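Local coordinates for protein acylphosphatase (Coxiella burnetii, PDB 3TRG) that catalyses the hydrolysis of acyl phosphates to a carboxylate and inorganic phosphate, as a member of the acylphosphatase family, at residues V25-K34 and W69-V79; A35-K45 and E90-R98. All coordinates share one frame; numbering follows the deposited sequence.

Contact 1: residues V25-K34 and W69-V79; sequences VFFRESVRKK and WLWEGPPQAAV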
loop_
_atom_site.group_PDB
_atom_site.type_symbol
_atom_site.label_atom_id
_atom_site.label_comp_id
_atom_site.label_asym_id
_atom_site.label_seq_id
_atom_site.Cartn_x
_atom_site.Cartn_y
_atom_site.Cartn_z
ATOM N N VAL A 25 -14.241 -2.241 -6.967
ATOM C CA VAL A 25 -14.511 -1.933 -5.564
ATOM C C VAL A 25 -13.683 -0.736 -5.096
ATOM O O VAL A 25 -13.437 -0.558 -3.903
ATOM C CB VAL A 25 -14.256 -3.153 -4.639
ATOM C CG1 VAL A 25 -15.220 -4.290 -4.981
ATOM C CG2 VAL A 25 -12.804 -3.625 -4.736
ATOM N N PHE A 26 -13.263 0.091 -6.048
ATOM C CA PHE A 26 -12.505 1.291 -5.722
ATOM C C PHE A 26 -11.283 0.952 -4.869
ATOM O O PHE A 26 -10.950 1.670 -3.926
ATOM C CB PHE A 26 -13.397 2.305 -4.996
ATOM C CG PHE A 26 -14.539 2.821 -5.831
ATOM C CD1 PHE A 26 -14.302 3.624 -6.931
ATOM C CD2 PHE A 26 -15.851 2.515 -5.503
ATOM C CE1 PHE A 26 -15.356 4.109 -7.700
ATOM C CE2 PHE A 26 -16.904 2.994 -6.263
ATOM C CZ PHE A 26 -16.658 3.791 -7.360
ATOM N N PHE A 27 -10.605 -0.139 -5.205
ATOM C CA PHE A 27 -9.463 -0.569 -4.400
ATOM C C PHE A 27 -8.315 0.451 -4.381
ATOM O O PHE A 27 -7.773 0.753 -3.312
ATOM C CB PHE A 27 -8.964 -1.953 -4.826
ATOM C CG PHE A 27 -8.373 -2.746 -3.696
ATOM C CD1 PHE A 27 -7.167 -2.368 -3.134
ATOM C CD2 PHE A 27 -9.032 -3.854 -3.184
ATOM C CE1 PHE A 27 -6.620 -3.083 -2.079
ATOM C CE2 PHE A 27 -8.492 -4.574 -2.129
ATOM C CZ PHE A 27 -7.287 -4.190 -1.578
ATOM N N ARG A 28 -7.967 0.996 -5.548
ATOM C CA ARG A 28 -6.914 2.010 -5.645
ATOM C C ARG A 28 -7.182 3.183 -4.716
ATOM O O ARG A 28 -6.328 3.574 -3.924
ATOM C CB ARG A 28 -6.802 2.548 -7.077
ATOM C CG ARG A 28 -6.135 1.628 -8.077
ATOM C CD ARG A 28 -6.055 2.314 -9.437
ATOM N NE ARG A 28 -7.228 3.154 -9.628
ATOM C CZ ARG A 28 -7.212 4.369 -10.162
ATOM N NH1 ARG A 28 -6.079 4.898 -10.602
ATOM N NH2 ARG A 28 -8.342 5.053 -10.263
ATOM N N GLU A 29 -8.372 3.760 -4.830
ATOM C CA GLU A 29 -8.717 4.922 -4.024
ATOM C C GLU A 29 -8.681 4.607 -2.531
ATOM O O GLU A 29 -8.248 5.434 -1.731
ATOM C CB GLU A 29 -10.079 5.492 -4.432
ATOM C CG GLU A 29 -10.104 6.057 -5.854
ATOM C CD GLU A 29 -10.398 5.008 -6.910
ATOM O OE1 GLU A 29 -10.499 3.809 -6.575
ATOM O OE2 GLU A 29 -10.544 5.388 -8.091
ATOM N N SER A 30 -9.110 3.405 -2.160
ATOM C CA SER A 30 -9.176 3.025 -0.747
ATOM C C SER A 30 -7.780 2.875 -0.147
ATOM O O SER A 30 -7.555 3.210 1.018
ATOM C CB SER A 30 -9.995 1.740 -0.552
ATOM O OG SER A 30 -9.252 0.574 -0.862
ATOM N N VAL A 31 -6.848 2.374 -0.952
ATOM C CA VAL A 31 -5.457 2.247 -0.524
ATOM C C VAL A 31 -4.844 3.636 -0.327
ATOM O O VAL A 31 -4.189 3.893 0.688
ATOM C CB VAL A 31 -4.622 1.435 -1.537
ATOM C CG1 VAL A 31 -3.141 1.509 -1.195
ATOM C CG2 VAL A 31 -5.095 -0.021 -1.573
ATOM N N ARG A 32 -5.074 4.537 -1.281
ATOM C CA ARG A 32 -4.549 5.901 -1.156
ATOM C C ARG A 32 -5.074 6.578 0.106
ATOM O O ARG A 32 -4.316 7.208 0.846
ATOM C CB ARG A 32 -4.879 6.751 -2.386
ATOM C CG ARG A 32 -4.461 8.218 -2.245
ATOM C CD ARG A 32 -5.038 9.090 -3.363
ATOM N NE ARG A 32 -6.499 9.042 -3.353
ATOM C CZ ARG A 32 -7.268 9.279 -4.411
ATOM N NH1 ARG A 32 -6.719 9.591 -5.580
ATOM N NH2 ARG A 32 -8.590 9.198 -4.299
ATOM N N LYS A 33 -6.374 6.445 0.354
ATOM C CA LYS A 33 -6.983 7.066 1.528
ATOM C C LYS A 33 -6.428 6.477 2.821
ATOM O O LYS A 33 -6.094 7.209 3.755
ATOM C CB LYS A 33 -8.506 6.922 1.492
ATOM C CG LYS A 33 -9.229 7.633 2.637
ATOM C CD LYS A 33 -10.737 7.619 2.409
ATOM C CE LYS A 33 -11.489 8.374 3.503
ATOM N NZ LYS A 33 -11.516 7.631 4.793
ATOM N N LYS A 34 -6.332 5.152 2.872
ATOM C CA LYS A 34 -5.787 4.487 4.048
ATOM C C LYS A 34 -4.336 4.905 4.271
ATOM O O LYS A 34 -3.937 5.221 5.390
ATOM C CB LYS A 34 -5.903 2.968 3.910
ATOM C CG LYS A 34 -5.300 2.183 5.073
ATOM C CD LYS A 34 -5.912 2.570 6.407
ATOM C CE LYS A 34 -7.351 2.107 6.516
ATOM N NZ LYS A 34 -7.850 2.253 7.920
ATOM N N TRP A 69 -4.319 -4.352 7.092
ATOM C CA TRP A 69 -5.571 -3.859 6.543
ATOM C C TRP A 69 -5.817 -4.358 5.116
ATOM O O TRP A 69 -6.965 -4.530 4.696
ATOM C CB TRP A 69 -5.607 -2.328 6.580
ATOM C CG TRP A 69 -6.821 -1.774 5.907
ATOM C CD1 TRP A 69 -8.063 -1.620 6.455
ATOM C CD2 TRP A 69 -6.921 -1.328 4.550
ATOM N NE1 TRP A 69 -8.928 -1.097 5.522
ATOM C CE2 TRP A 69 -8.248 -0.907 4.346
ATOM C CE3 TRP A 69 -6.012 -1.236 3.489
ATOM C CZ2 TRP A 69 -8.692 -0.406 3.124
ATOM C CZ3 TRP A 69 -6.456 -0.739 2.275
ATOM C CH2 TRP A 69 -7.784 -0.332 2.103
ATOM N N LEU A 70 -4.743 -4.589 4.368
ATOM C CA LEU A 70 -4.883 -5.027 2.982
ATOM C C LEU A 70 -5.568 -6.384 2.861
ATOM O O LEU A 70 -6.081 -6.727 1.801
ATOM C CB LEU A 70 -3.526 -5.042 2.268
ATOM C CG LEU A 70 -2.952 -3.663 1.930
ATOM C CD1 LEU A 70 -1.518 -3.800 1.453
ATOM C CD2 LEU A 70 -3.803 -2.939 0.885
ATOM N N TRP A 71 -5.581 -7.156 3.944
ATOM C CA TRP A 71 -6.286 -8.438 3.929
ATOM C C TRP A 71 -7.792 -8.227 3.961
ATOM O O TRP A 71 -8.556 -9.114 3.590
ATOM C CB TRP A 71 -5.861 -9.326 5.100
ATOM C CG TRP A 71 -4.511 -9.936 4.933
ATOM C CD1 TRP A 71 -3.328 -9.443 5.396
ATOM C CD2 TRP A 71 -4.199 -11.166 4.264
ATOM N NE1 TRP A 71 -2.299 -10.285 5.055
ATOM C CE2 TRP A 71 -2.807 -11.352 4.361
ATOM C CE3 TRP A 71 -4.964 -12.129 3.596
ATOM C CZ2 TRP A 71 -2.159 -12.459 3.810
ATOM C CZ3 TRP A 71 -4.318 -13.229 3.051
ATOM C CH2 TRP A 71 -2.931 -13.383 3.160
ATOM N N GLU A 72 -8.213 -7.051 4.418
ATOM C CA GLU A 72 -9.628 -6.704 4.465
ATOM C C GLU A 72 -10.028 -5.897 3.235
ATOM O O GLU A 72 -10.936 -6.278 2.496
ATOM C CB GLU A 72 -9.955 -5.918 5.736
ATOM C CG GLU A 72 -11.413 -5.485 5.828
ATOM C CD GLU A 72 -11.719 -4.706 7.095
ATOM O OE1 GLU A 72 -10.794 -4.499 7.909
ATOM O OE2 GLU A 72 -12.885 -4.298 7.275
ATOM N N GLY A 73 -9.342 -4.782 3.015
ATOM C CA GLY A 73 -9.639 -3.927 1.883
ATOM C C GLY A 73 -10.934 -3.174 2.102
ATOM O O GLY A 73 -11.514 -3.230 3.190
ATOM N N PRO A 74 -11.395 -2.460 1.066
ATOM C CA PRO A 74 -12.632 -1.676 1.122
ATOM C C PRO A 74 -13.852 -2.591 1.090
ATOM O O PRO A 74 -13.707 -3.787 0.834
ATOM C CB PRO A 74 -12.558 -0.836 -0.156
ATOM C CG PRO A 74 -11.782 -1.670 -1.100
ATOM C CD PRO A 74 -10.745 -2.376 -0.253
ATOM N N PRO A 75 -15.046 -2.037 1.347
ATOM C CA PRO A 75 -16.253 -2.868 1.315
ATOM C C PRO A 75 -16.408 -3.590 -0.022
ATOM O O PRO A 75 -16.180 -3.000 -1.078
ATOM C CB PRO A 75 -17.382 -1.850 1.505
ATOM C CG PRO A 75 -16.743 -0.721 2.244
ATOM C CD PRO A 75 -15.350 -0.638 1.702
ATOM N N GLN A 76 -16.782 -4.864 0.044
ATOM C CA GLN A 76 -17.029 -5.696 -1.136
ATOM C C GLN A 76 -15.763 -6.311 -1.740
ATOM O O GLN A 76 -15.848 -7.185 -2.605
ATOM C CB GLN A 76 -17.856 -4.954 -2.195
ATOM C CG GLN A 76 -19.259 -4.556 -1.715
ATOM C CD GLN A 76 -20.153 -4.059 -2.836
ATOM O OE1 GLN A 76 -20.096 -4.559 -3.961
ATOM N NE2 GLN A 76 -20.981 -3.063 -2.536
ATOM N N ALA A 77 -14.593 -5.870 -1.288
ATOM C CA ALA A 77 -13.353 -6.526 -1.693
ATOM C C ALA A 77 -13.269 -7.899 -1.038
ATOM O O ALA A 77 -13.689 -8.074 0.104
ATOM C CB ALA A 77 -12.141 -5.688 -1.306
ATOM N N ALA A 78 -12.728 -8.869 -1.764
ATOM C CA ALA A 78 -12.512 -10.198 -1.206
ATOM C C ALA A 78 -11.076 -10.627 -1.471
ATOM O O ALA A 78 -10.787 -11.300 -2.463
ATOM C CB ALA A 78 -13.490 -11.196 -1.796
ATOM N N VAL A 79 -10.182 -10.220 -0.573
ATOM C CA VAL A 79 -8.749 -10.428 -0.741
ATOM C C VAL A 79 -8.346 -11.858 -0.399
ATOM O O VAL A 79 -8.700 -12.372 0.663
ATOM C CB VAL A 79 -7.940 -9.438 0.128
ATOM C CG1 VAL A 79 -6.456 -9.771 0.103
ATOM C CG2 VAL A 79 -8.187 -8.003 -0.338
HETATM O O HOH W 1 -15.340 -0.516 -1.933
#
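The ring of F27 takes P74 CD over one face, 3.9 Å from the ring centroid, in a CH-pi contact that sits where the first turn of helix 27-37 meets the loop leading into strand 78-87. This cluster is the buried, tightly packed part. L70 CD2 and V79 CG2 come to the edge of the same ring near its plane, and A77 CB lies 3.9 Å from F27 CE2. Beside it, V25 sends CG2 to the methyl of A77. S30 completes the wall round P74: its OG lies 3.4 Å from P74 CD, held between the backbone N and the carbonyl carbon (chi1 79°), and bonds back to F27 O.

Two margins are more open to solvent. At one, still in close contact, K34 bends at chi2 and chi3 and lays CE over the five-membered ring of W69, 3.7 Å from its centroid, while NZ stands 4.4 Å from that centroid in a cation-pi contact. At the other, the type II turn P74-A77, V25 CG1 reaches the carbonyl of Q76, and one water donates to V25 O (2.7 Å) and P75 O (2.8 Å). R28 on the same helix start and N46, its side chain about 4 Å from that of F27 at the nearest atoms, are predicted active-site residues; shape fit rather than direct polar bonding thus sets helix against loop beside the probable active site.

Contact 2: residues A35-K45 and E90-R98; sequences AEELQLTGWVK and EDYSDFRVR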
loop_
_atom_site.group_PDB
_atom_site.type_symbol
_atom_site.label_atom_id
_atom_site.label_comp_id
_atom_site.label_asym_id
_atom_site.label_seq_id
_atom_site.Cartn_x
_atom_site.Cartn_y
_atom_site.Cartn_z
ATOM N N ALA A 35 -3.553 4.915 3.195
ATOM C CA ALA A 35 -2.154 5.314 3.276
ATOM C C ALA A 35 -2.008 6.740 3.801
ATOM O O ALA A 35 -1.179 7.007 4.673
ATOM C CB ALA A 35 -1.477 5.165 1.926
ATOM N N GLU A 36 -2.807 7.660 3.269
ATOM C CA GLU A 36 -2.754 9.045 3.725
ATOM C C GLU A 36 -3.088 9.155 5.212
ATOM O O GLU A 36 -2.436 9.893 5.948
ATOM C CB GLU A 36 -3.668 9.931 2.873
ATOM C CG GLU A 36 -3.160 10.056 1.450
ATOM C CD GLU A 36 -3.997 10.980 0.596
ATOM O OE1 GLU A 36 -5.180 11.213 0.931
ATOM O OE2 GLU A 36 -3.461 11.473 -0.417
ATOM N N GLU A 37 -4.091 8.403 5.653
ATOM C CA GLU A 37 -4.463 8.397 7.065
ATOM C C GLU A 37 -3.325 7.883 7.939
ATOM O O GLU A 37 -3.192 8.281 9.098
ATOM C CB GLU A 37 -5.747 7.590 7.275
ATOM C CG GLU A 37 -6.960 8.310 6.701
ATOM C CD GLU A 37 -8.176 7.427 6.525
ATOM O OE1 GLU A 37 -8.073 6.197 6.720
ATOM O OE2 GLU A 37 -9.242 7.975 6.177
ATOM N N LEU A 38 -2.495 7.018 7.369
ATOM C CA LEU A 38 -1.342 6.482 8.086
ATOM C C LEU A 38 -0.051 7.260 7.814
ATOM O O LEU A 38 1.030 6.839 8.225
ATOM C CB LEU A 38 -1.154 5.002 7.737
ATOM C CG LEU A 38 -2.307 4.093 8.167
ATOM C CD1 LEU A 38 -2.147 2.724 7.532
ATOM C CD2 LEU A 38 -2.355 3.981 9.689
ATOM N N GLN A 39 -0.168 8.384 7.113
ATOM C CA GLN A 39 0.987 9.206 6.762
ATOM C C GLN A 39 2.047 8.438 5.979
ATOM O O GLN A 39 3.247 8.535 6.269
ATOM C CB GLN A 39 1.612 9.835 8.014
ATOM C CG GLN A 39 0.657 10.737 8.780
ATOM C CD GLN A 39 1.374 11.647 9.757
ATOM O OE1 GLN A 39 2.342 12.323 9.399
ATOM N NE2 GLN A 39 0.904 11.670 10.998
ATOM N N LEU A 40 1.587 7.680 4.987
ATOM C CA LEU A 40 2.473 6.953 4.090
ATOM C C LEU A 40 2.458 7.615 2.722
ATOM O O LEU A 40 1.473 8.258 2.342
ATOM C CB LEU A 40 2.013 5.499 3.959
ATOM C CG LEU A 40 2.032 4.663 5.241
ATOM C CD1 LEU A 40 1.365 3.317 5.002
ATOM C CD2 LEU A 40 3.458 4.486 5.732
ATOM N N THR A 41 3.553 7.449 1.986
ATOM C CA THR A 41 3.660 7.944 0.619
ATOM C C THR A 41 3.912 6.774 -0.330
ATOM O O THR A 41 4.163 5.653 0.110
ATOM C CB THR A 41 4.796 8.965 0.485
ATOM O OG1 THR A 41 6.035 8.346 0.857
ATOM C CG2 THR A 41 4.540 10.165 1.389
ATOM N N GLY A 42 3.832 7.028 -1.630
ATOM C CA GLY A 42 3.990 5.964 -2.601
ATOM C C GLY A 42 2.907 5.992 -3.659
ATOM O O GLY A 42 2.451 7.063 -4.063
ATOM N N TRP A 43 2.499 4.814 -4.119
ATOM C CA TRP A 43 1.526 4.734 -5.207
ATOM C C TRP A 43 0.791 3.399 -5.228
ATOM O O TRP A 43 1.243 2.412 -4.637
ATOM C CB TRP A 43 2.211 4.976 -6.561
ATOM C CG TRP A 43 3.364 4.046 -6.848
ATOM C CD1 TRP A 43 4.693 4.297 -6.639
ATOM C CD2 TRP A 43 3.288 2.720 -7.398
ATOM N NE1 TRP A 43 5.445 3.208 -7.027
ATOM C CE2 TRP A 43 4.609 2.231 -7.495
ATOM C CE3 TRP A 43 2.234 1.905 -7.819
ATOM C CZ2 TRP A 43 4.900 0.959 -7.994
ATOM C CZ3 TRP A 43 2.526 0.644 -8.317
ATOM C CH2 TRP A 43 3.848 0.183 -8.399
ATOM N N VAL A 44 -0.346 3.375 -5.915
ATOM C CA VAL A 44 -1.128 2.152 -6.038
ATOM C C VAL A 44 -1.783 2.075 -7.406
ATOM O O VAL A 44 -2.231 3.083 -7.950
ATOM C CB VAL A 44 -2.215 2.061 -4.940
ATOM C CG1 VAL A 44 -3.188 3.241 -5.030
ATOM C CG2 VAL A 44 -2.965 0.736 -5.036
ATOM N N LYS A 45 -1.833 0.877 -7.968
ATOM C CA LYS A 45 -2.560 0.681 -9.209
ATOM C C LYS A 45 -3.284 -0.654 -9.203
ATOM O O LYS A 45 -3.002 -1.525 -8.375
ATOM C CB LYS A 45 -1.621 0.785 -10.411
ATOM C CG LYS A 45 -0.633 -0.354 -10.509
ATOM C CD LYS A 45 0.461 -0.084 -11.548
ATOM C CE LYS A 45 0.005 -0.408 -12.955
ATOM N NZ LYS A 45 1.168 -0.654 -13.856
ATOM N N GLU A 90 12.593 4.509 -1.829
ATOM C CA GLU A 90 12.284 5.444 -2.904
ATOM C C GLU A 90 11.646 6.687 -2.286
ATOM O O GLU A 90 10.938 6.593 -1.283
ATOM C CB GLU A 90 11.327 4.795 -3.917
ATOM C CG GLU A 90 11.871 3.515 -4.541
ATOM C CD GLU A 90 10.867 2.791 -5.429
ATOM O OE1 GLU A 90 9.750 3.304 -5.629
ATOM O OE2 GLU A 90 11.197 1.699 -5.932
ATOM N N ASP A 91 11.898 7.850 -2.875
ATOM C CA ASP A 91 11.397 9.110 -2.328
ATOM C C ASP A 91 10.078 9.516 -2.982
ATOM O O ASP A 91 10.001 9.644 -4.203
ATOM C CB ASP A 91 12.439 10.217 -2.518
ATOM C CG ASP A 91 12.086 11.493 -1.774
ATOM O OD1 ASP A 91 11.385 11.416 -0.742
ATOM O OD2 ASP A 91 12.515 12.577 -2.219
ATOM N N TYR A 92 9.044 9.691 -2.160
ATOM C CA TYR A 92 7.753 10.206 -2.611
ATOM C C TYR A 92 7.276 11.294 -1.662
ATOM O O TYR A 92 7.492 11.206 -0.455
ATOM C CB TYR A 92 6.705 9.096 -2.641
ATOM C CG TYR A 92 7.025 7.987 -3.611
ATOM C CD1 TYR A 92 6.747 8.127 -4.962
ATOM C CD2 TYR A 92 7.606 6.808 -3.178
ATOM C CE1 TYR A 92 7.042 7.120 -5.858
ATOM C CE2 TYR A 92 7.905 5.797 -4.064
ATOM C CZ TYR A 92 7.620 5.959 -5.402
ATOM O OH TYR A 92 7.914 4.958 -6.296
ATOM N N SER A 93 6.607 12.306 -2.203
ATOM C CA SER A 93 6.086 13.391 -1.382
ATOM C C SER A 93 4.627 13.160 -0.996
ATOM O O SER A 93 4.121 13.768 -0.056
ATOM C CB SER A 93 6.233 14.735 -2.100
ATOM O OG SER A 93 5.617 14.708 -3.378
ATOM N N ASP A 94 3.960 12.271 -1.724
ATOM C CA ASP A 94 2.554 12.000 -1.477
ATOM C C ASP A 94 2.218 10.575 -1.862
ATOM O O ASP A 94 3.099 9.804 -2.246
ATOM C CB ASP A 94 1.668 12.964 -2.265
ATOM C CG ASP A 94 1.970 12.959 -3.753
ATOM O OD1 ASP A 94 2.623 12.009 -4.237
ATOM O OD2 ASP A 94 1.549 13.913 -4.445
ATOM N N PHE A 95 0.941 10.229 -1.755
ATOM C CA PHE A 95 0.482 8.914 -2.179
ATOM C C PHE A 95 -0.518 9.086 -3.312
ATOM O O PHE A 95 -1.528 9.768 -3.156
ATOM C CB PHE A 95 -0.139 8.134 -1.015
ATOM C CG PHE A 95 -0.117 6.645 -1.223
ATOM C CD1 PHE A 95 -0.975 6.053 -2.134
ATOM C CD2 PHE A 95 0.791 5.851 -0.548
ATOM C CE1 PHE A 95 -0.944 4.680 -2.353
ATOM C CE2 PHE A 95 0.832 4.484 -0.758
ATOM C CZ PHE A 95 -0.034 3.897 -1.661
ATOM N N ARG A 96 -0.221 8.483 -4.458
ATOM C CA ARG A 96 -1.030 8.706 -5.649
ATOM C C ARG A 96 -1.591 7.423 -6.224
ATOM O O ARG A 96 -0.969 6.366 -6.130
ATOM C CB ARG A 96 -0.193 9.384 -6.729
ATOM C CG ARG A 96 0.296 10.770 -6.373
ATOM C CD ARG A 96 0.927 11.417 -7.590
ATOM N NE ARG A 96 1.526 12.712 -7.283
ATOM C CZ ARG A 96 2.088 13.500 -8.193
ATOM N NH1 ARG A 96 2.119 13.125 -9.468
ATOM N NH2 ARG A 96 2.615 14.664 -7.831
ATOM N N VAL A 97 -2.761 7.514 -6.845
ATOM C CA VAL A 97 -3.209 6.422 -7.697
ATOM C C VAL A 97 -2.495 6.496 -9.044
ATOM O O VAL A 97 -2.173 7.585 -9.534
ATOM C CB VAL A 97 -4.737 6.409 -7.899
ATOM C CG1 VAL A 97 -5.438 6.320 -6.553
ATOM C CG2 VAL A 97 -5.193 7.638 -8.671
ATOM N N ARG A 98 -2.217 5.332 -9.617
ATOM C CA ARG A 98 -1.628 5.245 -10.946
ATOM C C ARG A 98 -2.479 4.363 -11.840
ATOM O O ARG A 98 -2.101 4.093 -12.977
ATOM C CB ARG A 98 -0.207 4.689 -10.884
ATOM C CG ARG A 98 0.793 5.645 -10.294
ATOM C CD ARG A 98 2.191 5.050 -10.315
ATOM N NE ARG A 98 3.153 6.003 -9.777
ATOM C CZ ARG A 98 4.454 5.769 -9.667
ATOM N NH1 ARG A 98 4.962 4.608 -10.061
ATOM N NH2 ARG A 98 5.251 6.704 -9.164
ATOM O OXT ARG A 98 -3.549 3.903 -11.443
HETATM O O HOH W 2 -0.830 12.087 -0.431
HETATM O O HOH W 3 8.875 8.818 0.481
HETATM O O HOH W 4 3.419 9.386 -5.339
HETATM O O HOH W 5 8.212 2.239 -7.658
#
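F95 is clamped between G42 and A35 at the parallel edge pairing of strands 41-45 and 95-97 in the ferredoxin-like alpha/beta sandwich of acylphosphatases. G42 C lies over the centre of one ring face and A35 CB, 3.4 Å from F95 CD2, presses on the other; V44 CG1 meets the ring edge. F95 CG stands anti to its backbone N (chi1 -157°), which sends the ring under helix 27-37. The ladder G42 N to D94 O, R96 N to G42 O, V44 N to R96 O and R98 N to V44 O (2.8 Å) fixes the register.

On the other face of the sheet the guanidinium of R98 lies flat on W43, centres 3.6 Å apart and planes at 4°, a cation-pi stack. Y92 approaches the same indole obliquely and rests its own ring face on G42 CA.

Farther out, D94 grips R96 NE in a salt bridge, and a water links E36 OE2 to F95 N. Strand 52-57 flanks 41-46 on its other side. Y92 OH donates to E90 OE1 (2.6 Å), which holds the tyrosine's end beside the indole, while W43 NE1 gives that hydroxyl only a weak, bent bond, 3.1 Å long with an angle of 124° at the hydrogen.

In the fold
From the N terminus, strand 11-19 leads to the loop holding V25 and then to helix 27-37, whose first part enters contact 1 and whose last turn enters contact 2. The chain goes on through strands 41-46 and 52-57 and helix 60-69 before W69-V79 closes the loop of contact 1. Strand 78-87 then runs along one edge of the sheet, and E90-R98 returns to the opposite edge to close contact 2. The two loops cross rather than nest. Together they tie helix 27-37 to both edge strands, and R28 of the predicted active site joins them through its salt bridge to the C-terminal carboxylate of R98.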